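PDB 4OO3: hypothetical protein from Parabacteroides merdae, which is a putative oxidoreductase that probably binds a nicotinamide dinucleotide cofactor through its Rossmann-fold domain, although its substrate and reaction are not established. Local coordinates for residues A[120-125]-A[129-134]; A[225-230]-A[292-297]; A[289-292]-A[297-300]. All coordinates share one frame; numbering follows the deposited sequence.

Contact 1. Residues A[120-125]-A[129-134]; sequences PMAINS and KLLEEC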
ATOM      1  N   PRO A 120      -7.009   1.935  -0.202  1.00 31.69           N
ATOM      2  CA  PRO A 120      -6.979   3.348  -0.552  1.00 28.41           C
ATOM      3  C   PRO A 120      -8.044   4.113   0.224  1.00 29.13           C
ATOM      4  O   PRO A 120      -9.190   3.656   0.310  1.00 27.75           O
ATOM      5  CB  PRO A 120      -7.330   3.340  -2.042  1.00 29.70           C
ATOM      6  CG  PRO A 120      -8.205   2.153  -2.211  1.00 29.04           C
ATOM      7  CD  PRO A 120      -7.835   1.156  -1.149  1.00 28.71           C
HETATM    8  N   MSE A 121      -7.668   5.267   0.771  1.00 29.39           N
HETATM    9  CA  MSE A 121      -8.595   6.131   1.530  1.00 27.09           C
HETATM   10  C   MSE A 121      -9.540   6.899   0.650  1.00 28.66           C
HETATM   11  O   MSE A 121     -10.482   7.509   1.146  1.00 32.42           O
HETATM   12  CB  MSE A 121      -7.800   7.092   2.422  1.00 23.53           C
HETATM   13  CG  MSE A 121      -7.028   6.290   3.466  1.00 21.75           C
HETATM   14 SE   MSE A 121      -6.540   7.443   4.987  0.75 19.11          SE
HETATM   15  CE  MSE A 121      -5.238   8.543   4.020  1.00 20.55           C
ATOM     16  N   ALA A 122      -9.297   6.891  -0.658  1.00 31.17           N
ATOM     17  CA  ALA A 122     -10.258   7.416  -1.635  1.00 32.04           C
ATOM     18  C   ALA A 122     -10.137   6.630  -2.937  1.00 31.62           C
ATOM     19  O   ALA A 122      -9.020   6.291  -3.337  1.00 31.51           O
ATOM     20  CB  ALA A 122     -10.025   8.899  -1.886  1.00 32.75           C
ATOM     21  N   ILE A 123     -11.282   6.354  -3.578  1.00 30.58           N
ATOM     22  CA  ILE A 123     -11.349   5.546  -4.810  1.00 30.65           C
ATOM     23  C   ILE A 123     -11.898   6.296  -6.037  1.00 31.70           C
ATOM     24  O   ILE A 123     -12.089   5.696  -7.097  1.00 29.65           O
ATOM     25  CB  ILE A 123     -12.196   4.266  -4.608  1.00 30.19           C
ATOM     26  CG1 ILE A 123     -13.664   4.605  -4.323  1.00 31.17           C
ATOM     27  CG2 ILE A 123     -11.619   3.415  -3.496  1.00 28.91           C
ATOM     28  CD1 ILE A 123     -14.562   3.385  -4.238  1.00 31.21           C
ATOM     29  N   ASN A 124     -12.162   7.589  -5.876  1.00 33.48           N
ATOM     30  CA  ASN A 124     -12.593   8.459  -6.964  1.00 35.73           C
ATOM     31  C   ASN A 124     -12.532   9.931  -6.541  1.00 37.61           C
ATOM     32  O   ASN A 124     -12.255  10.244  -5.375  1.00 34.22           O
ATOM     33  CB  ASN A 124     -14.000   8.091  -7.468  1.00 36.20           C
ATOM     34  CG  ASN A 124     -15.039   8.059  -6.364  1.00 38.38           C
ATOM     35  OD1 ASN A 124     -15.064   8.908  -5.476  1.00 41.52           O
ATOM     36  ND2 ASN A 124     -15.920   7.081  -6.429  1.00 41.03           N
ATOM     37  N   SER A 125     -12.787  10.827  -7.491  1.00 38.74           N
ATOM     38  CA  SER A 125     -12.669  12.263  -7.245  1.00 41.04           C
ATOM     39  C   SER A 125     -13.635  12.776  -6.195  1.00 38.90           C
ATOM     40  O   SER A 125     -13.285  13.654  -5.420  1.00 39.47           O
ATOM     41  CB  SER A 125     -12.837  13.045  -8.545  1.00 42.87           C
ATOM     42  OG  SER A 125     -11.713  12.797  -9.368  1.00 48.03           O
ATOM     43  N   LYS A 129     -12.337  14.489  -2.634  1.00 36.11           N
ATOM     44  CA  LYS A 129     -12.808  15.752  -2.065  1.00 39.70           C
ATOM     45  C   LYS A 129     -13.181  15.550  -0.599  1.00 35.76           C
ATOM     46  O   LYS A 129     -12.821  16.351   0.259  1.00 31.86           O
ATOM     47  CB  LYS A 129     -14.004  16.289  -2.861  1.00 46.84           C
ATOM     48  CG  LYS A 129     -14.136  17.806  -2.852  1.00 57.81           C
ATOM     49  CD  LYS A 129     -14.752  18.313  -4.153  1.00 71.02           C
ATOM     50  CE  LYS A 129     -14.584  19.817  -4.338  1.00 78.22           C
ATOM     51  NZ  LYS A 129     -15.585  20.597  -3.563  1.00 84.05           N
ATOM     52  N   LEU A 130     -13.889  14.458  -0.320  1.00 35.72           N
ATOM     53  CA  LEU A 130     -14.252  14.095   1.053  1.00 35.21           C
ATOM     54  C   LEU A 130     -13.003  13.845   1.919  1.00 32.26           C
ATOM     55  O   LEU A 130     -12.980  14.195   3.100  1.00 31.89           O
ATOM     56  CB  LEU A 130     -15.168  12.856   1.050  1.00 36.19           C
ATOM     57  CG  LEU A 130     -15.944  12.551   2.338  1.00 38.00           C
ATOM     58  CD1 LEU A 130     -16.845  13.717   2.721  1.00 39.07           C
ATOM     59  CD2 LEU A 130     -16.752  11.267   2.188  1.00 38.26           C
ATOM     60  N   LEU A 131     -11.967  13.259   1.322  1.00 30.72           N
ATOM     61  CA  LEU A 131     -10.733  12.945   2.043  1.00 30.28           C
ATOM     62  C   LEU A 131      -9.963  14.203   2.396  1.00 32.04           C
ATOM     63  O   LEU A 131      -9.282  14.238   3.411  1.00 33.50           O
ATOM     64  CB  LEU A 131      -9.841  12.020   1.217  1.00 30.98           C
ATOM     65  CG  LEU A 131      -8.518  11.551   1.836  1.00 31.45           C
ATOM     66  CD1 LEU A 131      -8.771  10.693   3.065  1.00 32.32           C
ATOM     67  CD2 LEU A 131      -7.696  10.777   0.821  1.00 32.29           C
ATOM     68  N   GLU A 132     -10.047  15.224   1.546  1.00 32.65           N
ATOM     69  CA  GLU A 132      -9.479  16.531   1.864  1.00 33.90           C
ATOM     70  C   GLU A 132     -10.140  17.136   3.095  1.00 34.18           C
ATOM     71  O   GLU A 132      -9.456  17.687   3.949  1.00 33.59           O
ATOM     72  CB  GLU A 132      -9.631  17.500   0.694  1.00 36.24           C
ATOM     73  CG  GLU A 132      -8.749  17.186  -0.493  1.00 38.49           C
ATOM     74  CD  GLU A 132      -8.964  18.169  -1.616  1.00 41.53           C
ATOM     75  OE1 GLU A 132     -10.076  18.196  -2.186  1.00 44.98           O
ATOM     76  OE2 GLU A 132      -8.025  18.925  -1.908  1.00 41.71           O
ATOM     77  N   GLU A 133     -11.467  17.044   3.175  1.00 36.02           N
ATOM     78  CA  GLU A 133     -12.195  17.513   4.361  1.00 40.26           C
ATOM     79  C   GLU A 133     -11.740  16.747   5.620  1.00 35.59           C
ATOM     80  O   GLU A 133     -11.502  17.355   6.672  1.00 33.25           O
ATOM     81  CB  GLU A 133     -13.712  17.376   4.164  1.00 44.86           C
ATOM     82  CG  GLU A 133     -14.539  18.229   5.120  1.00 52.38           C
ATOM     83  CD  GLU A 133     -16.039  17.978   5.021  1.00 58.62           C
ATOM     84  OE1 GLU A 133     -16.484  17.289   4.081  1.00 62.66           O
ATOM     85  OE2 GLU A 133     -16.784  18.477   5.893  1.00 62.41           O
ATOM     86  N   CYS A 134     -11.609  15.424   5.492  1.00 33.11           N
ATOM     87  CA  CYS A 134     -11.099  14.568   6.571  1.00 32.18           C
ATOM     88  C   CYS A 134      -9.778  15.089   7.126  1.00 31.97           C
ATOM     89  O   CYS A 134      -9.606  15.201   8.344  1.00 31.77           O
ATOM     90  CB  CYS A 134     -10.891  13.127   6.087  1.00 31.24           C
ATOM     91  SG  CYS A 134     -12.388  12.237   5.616  1.00 33.12           S
TER
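Leu131 makes the apolar part of this contact with Met121 and Ala122. Its two methyl groups reach from the helix to the loop and fork over the backbone end of Met121, which is modelled as selenomethionine. Leu131 CD1 lies 3.8 Å from Met121 CB. Leu131 CD2 is 4.0 Å from Met121 CB and also 4.0 Å from Ala122 CB, so this methyl bridges two successive loop residues. The Leu131 side chain starts anti to its backbone N (chi1 -178°), which sends both methyls out from the helix toward the loop. Of the Met121 side chain, CB does the touching. Its bent selenium end is not part of this pairing, and the side chain also packs on Leu145 and on Met423 of helix 419-439.

The polar part is a backbone bond. Lys129 N donates to Ser125 O at 3.1 Å, with an angle of 159° at the hydrogen. This is an i to i+4 bond in the opening turn of helix 125-140. Lys129 CB rests 3.7 Å from Ser125 O.

Other bonds fix the loop. Asn124 is the N-cap; its side chain caps a backbone N of the first turn, and OD1 also bonds Ser127 OG. Ser125 OG binds Asp435. Met121 N is hydrogen-bonded to Tyr427 OH, and Met121 O to Thr102 OG1.

The peptide bond before Pro120 is cis. A cis proline after a Rossmann strand is characteristic of Gfo/Idh/MocA relatives, where it lies by the nicotinamide pocket; it probably does so here.

Contact 2. Residues A[225-230]-A[292-297]; sequences DLVQWE and YKIKGV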
ATOM      1  N   ASP A 225       2.990   6.258  -4.168  1.00 25.84           N
ATOM      2  CA  ASP A 225       3.672   6.592  -2.923  1.00 24.76           C
ATOM      3  C   ASP A 225       5.160   6.314  -3.020  1.00 26.03           C
ATOM      4  O   ASP A 225       5.960   7.102  -2.541  1.00 25.42           O
ATOM      5  CB  ASP A 225       3.103   5.799  -1.744  1.00 24.87           C
ATOM      6  CG  ASP A 225       3.745   6.193  -0.412  1.00 26.28           C
ATOM      7  OD1 ASP A 225       3.543   7.346   0.016  1.00 24.59           O
ATOM      8  OD2 ASP A 225       4.452   5.357   0.201  1.00 25.26           O
ATOM      9  N   LEU A 226       5.533   5.197  -3.638  1.00 28.00           N
ATOM     10  CA  LEU A 226       6.948   4.882  -3.788  1.00 29.23           C
ATOM     11  C   LEU A 226       7.676   5.909  -4.652  1.00 30.36           C
ATOM     12  O   LEU A 226       8.787   6.302  -4.297  1.00 31.37           O
ATOM     13  CB  LEU A 226       7.175   3.475  -4.345  1.00 29.45           C
ATOM     14  CG  LEU A 226       7.010   2.313  -3.376  1.00 29.54           C
ATOM     15  CD1 LEU A 226       7.513   1.042  -4.037  1.00 31.41           C
ATOM     16  CD2 LEU A 226       7.732   2.551  -2.058  1.00 30.32           C
ATOM     17  N   VAL A 227       7.080   6.353  -5.766  1.00 29.10           N
ATOM     18  CA  VAL A 227       7.802   7.316  -6.617  1.00 29.06           C
ATOM     19  C   VAL A 227       8.052   8.625  -5.851  1.00 29.07           C
ATOM     20  O   VAL A 227       9.138   9.174  -5.940  1.00 29.35           O
ATOM     21  CB  VAL A 227       7.271   7.502  -8.088  1.00 28.56           C
ATOM     22  CG1 VAL A 227       6.155   6.542  -8.455  1.00 28.29           C
ATOM     23  CG2 VAL A 227       6.931   8.951  -8.423  1.00 27.48           C
ATOM     24  N   GLN A 228       7.078   9.078  -5.066  1.00 31.18           N
ATOM     25  CA  GLN A 228       7.264  10.226  -4.162  1.00 30.67           C
ATOM     26  C   GLN A 228       8.353   9.962  -3.117  1.00 30.84           C
ATOM     27  O   GLN A 228       9.263  10.763  -2.927  1.00 29.89           O
ATOM     28  CB  GLN A 228       5.954  10.553  -3.431  1.00 30.77           C
ATOM     29  CG  GLN A 228       4.819  11.008  -4.338  1.00 32.06           C
ATOM     30  CD  GLN A 228       3.529  11.319  -3.588  1.00 33.21           C
ATOM     31  OE1 GLN A 228       3.376  11.015  -2.389  1.00 31.32           O
ATOM     32  NE2 GLN A 228       2.585  11.924  -4.296  1.00 31.70           N
ATOM     33  N   TRP A 229       8.241   8.823  -2.445  1.00 30.60           N
ATOM     34  CA  TRP A 229       9.073   8.515  -1.291  1.00 31.02           C
ATOM     35  C   TRP A 229      10.524   8.163  -1.667  1.00 32.45           C
ATOM     36  O   TRP A 229      11.473   8.585  -0.993  1.00 29.91           O
ATOM     37  CB  TRP A 229       8.414   7.381  -0.504  1.00 31.37           C
ATOM     38  CG  TRP A 229       8.982   7.154   0.834  1.00 31.19           C
ATOM     39  CD1 TRP A 229       8.727   7.867   1.975  1.00 33.18           C
ATOM     40  CD2 TRP A 229       9.903   6.135   1.193  1.00 31.05           C
ATOM     41  NE1 TRP A 229       9.441   7.348   3.024  1.00 30.59           N
ATOM     42  CE2 TRP A 229      10.177   6.286   2.569  1.00 31.73           C
ATOM     43  CE3 TRP A 229      10.532   5.108   0.485  1.00 31.68           C
ATOM     44  CZ2 TRP A 229      11.052   5.448   3.244  1.00 31.78           C
ATOM     45  CZ3 TRP A 229      11.399   4.279   1.160  1.00 32.51           C
ATOM     46  CH2 TRP A 229      11.650   4.452   2.525  1.00 31.36           C
ATOM     47  N   GLU A 230      10.702   7.403  -2.741  1.00 33.31           N
ATOM     48  CA  GLU A 230      12.044   7.051  -3.208  1.00 34.93           C
ATOM     49  C   GLU A 230      12.732   8.190  -3.961  1.00 33.47           C
ATOM     50  O   GLU A 230      13.908   8.460  -3.742  1.00 35.93           O
ATOM     51  CB  GLU A 230      11.990   5.837  -4.126  1.00 34.63           C
ATOM     52  CG  GLU A 230      11.590   4.542  -3.445  1.00 36.03           C
ATOM     53  CD  GLU A 230      11.214   3.464  -4.441  1.00 35.52           C
ATOM     54  OE1 GLU A 230      10.966   3.788  -5.617  1.00 38.90           O
ATOM     55  OE2 GLU A 230      11.152   2.287  -4.056  1.00 40.80           O
ATOM     56  N   TYR A 292       2.244  10.225 -15.494  1.00 31.85           N
ATOM     57  CA  TYR A 292       2.081  11.555 -14.943  1.00 31.97           C
ATOM     58  C   TYR A 292       3.430  12.213 -14.720  1.00 32.08           C
ATOM     59  O   TYR A 292       4.457  11.537 -14.606  1.00 30.91           O
ATOM     60  CB  TYR A 292       1.309  11.495 -13.625  1.00 30.54           C
ATOM     61  CG  TYR A 292       1.983  10.695 -12.523  1.00 29.06           C
ATOM     62  CD1 TYR A 292       1.896   9.308 -12.492  1.00 30.00           C
ATOM     63  CD2 TYR A 292       2.687  11.327 -11.499  1.00 28.04           C
ATOM     64  CE1 TYR A 292       2.502   8.573 -11.481  1.00 28.43           C
ATOM     65  CE2 TYR A 292       3.294  10.599 -10.484  1.00 26.80           C
ATOM     66  CZ  TYR A 292       3.198   9.223 -10.479  1.00 27.81           C
ATOM     67  OH  TYR A 292       3.798   8.484  -9.477  1.00 27.89           O
ATOM     68  N   LYS A 293       3.416  13.537 -14.654  1.00 32.91           N
ATOM     69  CA  LYS A 293       4.603  14.292 -14.296  1.00 34.28           C
ATOM     70  C   LYS A 293       4.499  14.715 -12.841  1.00 35.01           C
ATOM     71  O   LYS A 293       3.456  15.206 -12.402  1.00 35.26           O
ATOM     72  CB  LYS A 293       4.775  15.503 -15.209  1.00 36.23           C
ATOM     73  CG  LYS A 293       5.290  15.116 -16.581  1.00 37.50           C
ATOM     74  CD  LYS A 293       5.434  16.301 -17.515  1.00 40.04           C
ATOM     75  CE  LYS A 293       6.257  15.905 -18.732  1.00 43.29           C
ATOM     76  NZ  LYS A 293       6.054  16.826 -19.879  1.00 49.16           N
ATOM     77  N   ILE A 294       5.576  14.481 -12.097  1.00 34.28           N
ATOM     78  CA  ILE A 294       5.692  14.919 -10.718  1.00 32.43           C
ATOM     79  C   ILE A 294       6.934  15.804 -10.628  1.00 34.46           C
ATOM     80  O   ILE A 294       8.059  15.324 -10.779  1.00 33.55           O
ATOM     81  CB  ILE A 294       5.740  13.734  -9.720  1.00 31.13           C
ATOM     82  CG1 ILE A 294       6.230  14.215  -8.350  1.00 31.95           C
ATOM     83  CG2 ILE A 294       6.635  12.612 -10.222  1.00 31.16           C
ATOM     84  CD1 ILE A 294       5.922  13.267  -7.217  1.00 32.18           C
ATOM     85  N   LYS A 295       6.708  17.101 -10.406  1.00 36.53           N
ATOM     86  CA  LYS A 295       7.766  18.108 -10.408  1.00 38.37           C
ATOM     87  C   LYS A 295       8.653  17.986 -11.640  1.00 38.75           C
ATOM     88  O   LYS A 295       9.880  17.978 -11.535  1.00 39.34           O
ATOM     89  CB  LYS A 295       8.610  18.024  -9.130  1.00 37.95           C
ATOM     90  CG  LYS A 295       7.766  17.991  -7.869  1.00 41.30           C
ATOM     91  CD  LYS A 295       8.326  18.848  -6.751  1.00 45.87           C
ATOM     92  CE  LYS A 295       9.528  18.210  -6.089  1.00 47.05           C
ATOM     93  NZ  LYS A 295      10.500  19.253  -5.665  1.00 49.79           N
ATOM     94  N   GLY A 296       8.019  17.874 -12.804  1.00 38.68           N
ATOM     95  CA  GLY A 296       8.731  17.848 -14.083  1.00 39.44           C
ATOM     96  C   GLY A 296       9.213  16.473 -14.510  1.00 39.40           C
ATOM     97  O   GLY A 296       9.623  16.302 -15.655  1.00 40.26           O
ATOM     98  N   VAL A 297       9.156  15.494 -13.603  1.00 37.06           N
ATOM     99  CA  VAL A 297       9.654  14.141 -13.864  1.00 34.81           C
ATOM    100  C   VAL A 297       8.504  13.248 -14.305  1.00 33.63           C
ATOM    101  O   VAL A 297       7.520  13.117 -13.588  1.00 34.84           O
ATOM    102  CB  VAL A 297      10.302  13.528 -12.601  1.00 33.32           C
ATOM    103  CG1 VAL A 297      10.826  12.126 -12.891  1.00 32.07           C
ATOM    104  CG2 VAL A 297      11.417  14.423 -12.091  1.00 34.01           C
TER
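Ile294 N donates to Val297 O at 2.8 Å, and Val297 N donates back to Ile294 O at 3.0 Å. These bonds close a type I' turn, in which Lys295 and Gly296 take the positive phi angles. The turn follows directly on the residue that meets the helix.

The side-chain contacts are packing contacts. Ile294 CG1 lies anti to its backbone N (chi1 165°), which carries CD1 on to Gln228 CG at 3.8 Å. These two side chains cross at about a right angle. Ile294 CG2 meets Val227 CG2 at 4.1 Å, where the two side chains run past each other. Tyr292 comes at Val227 from the opposite direction, and its OH abuts both valine methyls. The modelled distance from Tyr292 OH to Val227 CG1, 3.2 Å, is doubtful, because Val227 has a nearly eclipsed chi1 of -6°. All four residues are buried.

Helix 220-231 lies against one face of the mixed sheet, its segment 225-230 running 26° from the direction of strand 292-294. Val227 also packs on Ala299 and Val301 of the next strand, and helix 419-439 packs on Gln228 and Tyr292.

Contact 3. Residues A[289-292]-A[297-300]; sequences DIVY and VTAK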
ATOM      1  N   ASP A 289      -3.076   1.670 -15.592  1.00 32.87           N
ATOM      2  CA  ASP A 289      -1.782   2.322 -15.508  1.00 32.84           C
ATOM      3  C   ASP A 289      -1.914   3.835 -15.586  1.00 32.17           C
ATOM      4  O   ASP A 289      -2.947   4.358 -15.992  1.00 32.20           O
ATOM      5  CB  ASP A 289      -0.795   1.782 -16.555  1.00 36.79           C
ATOM      6  CG  ASP A 289      -1.264   1.966 -17.986  1.00 40.65           C
ATOM      7  OD1 ASP A 289      -2.143   2.809 -18.257  1.00 45.10           O
ATOM      8  OD2 ASP A 289      -0.720   1.265 -18.860  1.00 44.21           O
ATOM      9  N   ILE A 290      -0.867   4.530 -15.153  1.00 32.14           N
ATOM     10  CA  ILE A 290      -0.869   5.988 -15.105  1.00 31.83           C
ATOM     11  C   ILE A 290       0.483   6.497 -15.568  1.00 32.25           C
ATOM     12  O   ILE A 290       1.520   6.002 -15.113  1.00 32.64           O
ATOM     13  CB  ILE A 290      -1.103   6.533 -13.675  1.00 31.51           C
ATOM     14  CG1 ILE A 290      -2.153   5.697 -12.931  1.00 30.40           C
ATOM     15  CG2 ILE A 290      -1.482   8.016 -13.729  1.00 31.99           C
ATOM     16  CD1 ILE A 290      -2.405   6.129 -11.497  1.00 29.10           C
ATOM     17  N   VAL A 291       0.461   7.463 -16.485  1.00 32.77           N
ATOM     18  CA  VAL A 291       1.630   8.274 -16.778  1.00 33.91           C
ATOM     19  C   VAL A 291       1.332   9.682 -16.288  1.00 33.77           C
ATOM     20  O   VAL A 291       0.290  10.251 -16.604  1.00 34.86           O
ATOM     21  CB  VAL A 291       1.988   8.291 -18.275  1.00 36.00           C
ATOM     22  CG1 VAL A 291       3.194   9.188 -18.529  1.00 35.49           C
ATOM     23  CG2 VAL A 291       2.299   6.889 -18.749  1.00 35.60           C
ATOM     24  N   TYR A 292       2.244  10.225 -15.494  1.00 31.85           N
ATOM     25  CA  TYR A 292       2.081  11.555 -14.943  1.00 31.97           C
ATOM     26  C   TYR A 292       3.430  12.213 -14.720  1.00 32.08           C
ATOM     27  O   TYR A 292       4.457  11.537 -14.606  1.00 30.91           O
ATOM     28  CB  TYR A 292       1.309  11.495 -13.625  1.00 30.54           C
ATOM     29  CG  TYR A 292       1.983  10.695 -12.523  1.00 29.06           C
ATOM     30  CD1 TYR A 292       1.896   9.308 -12.492  1.00 30.00           C
ATOM     31  CD2 TYR A 292       2.687  11.327 -11.499  1.00 28.04           C
ATOM     32  CE1 TYR A 292       2.502   8.573 -11.481  1.00 28.43           C
ATOM     33  CE2 TYR A 292       3.294  10.599 -10.484  1.00 26.80           C
ATOM     34  CZ  TYR A 292       3.198   9.223 -10.479  1.00 27.81           C
ATOM     35  OH  TYR A 292       3.798   8.484  -9.477  1.00 27.89           O
ATOM     36  N   VAL A 297       9.156  15.494 -13.603  1.00 37.06           N
ATOM     37  CA  VAL A 297       9.654  14.141 -13.864  1.00 34.81           C
ATOM     38  C   VAL A 297       8.504  13.248 -14.305  1.00 33.63           C
ATOM     39  O   VAL A 297       7.520  13.117 -13.588  1.00 34.84           O
ATOM     40  CB  VAL A 297      10.302  13.528 -12.601  1.00 33.32           C
ATOM     41  CG1 VAL A 297      10.826  12.126 -12.891  1.00 32.07           C
ATOM     42  CG2 VAL A 297      11.417  14.423 -12.091  1.00 34.01           C
ATOM     43  N   THR A 298       8.629  12.630 -15.477  1.00 34.35           N
ATOM     44  CA  THR A 298       7.603  11.722 -15.966  1.00 35.66           C
ATOM     45  C   THR A 298       7.731  10.355 -15.282  1.00 35.57           C
ATOM     46  O   THR A 298       8.770   9.697 -15.372  1.00 33.42           O
ATOM     47  CB  THR A 298       7.676  11.537 -17.493  1.00 37.49           C
ATOM     48  OG1 THR A 298       7.503  12.802 -18.146  1.00 38.14           O
ATOM     49  CG2 THR A 298       6.591  10.587 -17.967  1.00 38.29           C
ATOM     50  N   ALA A 299       6.669   9.953 -14.588  1.00 35.26           N
ATOM     51  CA  ALA A 299       6.599   8.660 -13.941  1.00 34.19           C
ATOM     52  C   ALA A 299       5.519   7.819 -14.608  1.00 33.95           C
ATOM     53  O   ALA A 299       4.557   8.355 -15.154  1.00 35.46           O
ATOM     54  CB  ALA A 299       6.302   8.831 -12.460  1.00 33.34           C
ATOM     55  N   LYS A 300       5.690   6.502 -14.572  1.00 33.95           N
ATOM     56  CA  LYS A 300       4.697   5.573 -15.102  1.00 36.88           C
ATOM     57  C   LYS A 300       4.472   4.471 -14.079  1.00 35.61           C
ATOM     58  O   LYS A 300       5.420   3.810 -13.665  1.00 35.86           O
ATOM     59  CB  LYS A 300       5.182   4.974 -16.422  1.00 40.73           C
ATOM     60  CG  LYS A 300       4.474   3.692 -16.875  1.00 45.32           C
ATOM     61  CD  LYS A 300       3.675   3.875 -18.156  1.00 48.92           C
ATOM     62  CE  LYS A 300       3.169   2.555 -18.720  1.00 55.34           C
ATOM     63  NZ  LYS A 300       4.279   1.643 -19.111  1.00 62.56           N
TER
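Tyr292 and Ala299 form a hydrogen-bonded pair in the antiparallel beta hairpin of strands 282-294 and 297-306. Tyr292 N donates to Ala299 O at 3.0 Å. Ala299 N returns a bond to Tyr292 O at 2.7 Å, with 171° at the hydrogen. Val291 and Lys300 form the adjacent non-hydrogen-bonded pair.

CG of Tyr292 sits between its backbone N and carbonyl carbon (chi1 62°). This swings the ring toward the neighbouring strand, and one face meets Ala299 CB in a CH-pi contact. The methyl of Ala299 (CB) is 4.0 Å from the Tyr292 ring centroid, displaced toward the rim.

The opposite face of the sheet carries Val291, Lys300 and Thr298. The two methyls of Val291 divide their partners. Val291 CG1 meets Thr298 CG2 at 3.7 Å, while Val291 CG2 faces Lys300. The Lys300 chain bends at chi2 and lies along Val291 CG2. Lys300 NZ has a long, weak ion pair with Glu186 and lies 5.0 Å from Asp289 OD2, too far for contact. The closest side-chain approach is tight: Val291 CG2 stands only 3.4 Å from Lys300 CD.

Overall arrangement
From the N terminus, the chain first completes most of the parallel Rossmann sheet. Contact 1 then folds the loop after strand 114-117 onto the start of helix 125-140, closing just the first helical turn. It is finished before the others open. Much later, helix 220-231 opens contact 2, which closes a span of 61 residues when strand 282-294 comes alongside the helix. Contact 3 closes the hairpin at the end of that span. Contacts 2 and 3 share Tyr292 and Val297, and their centres are 8 Å apart. Contact 1 lies about 20 and 21 Å from contacts 2 and 3, centre to centre. Helix 419-439, near the C terminus, packs against residues of all three and so links the Rossmann part to the mixed sheet.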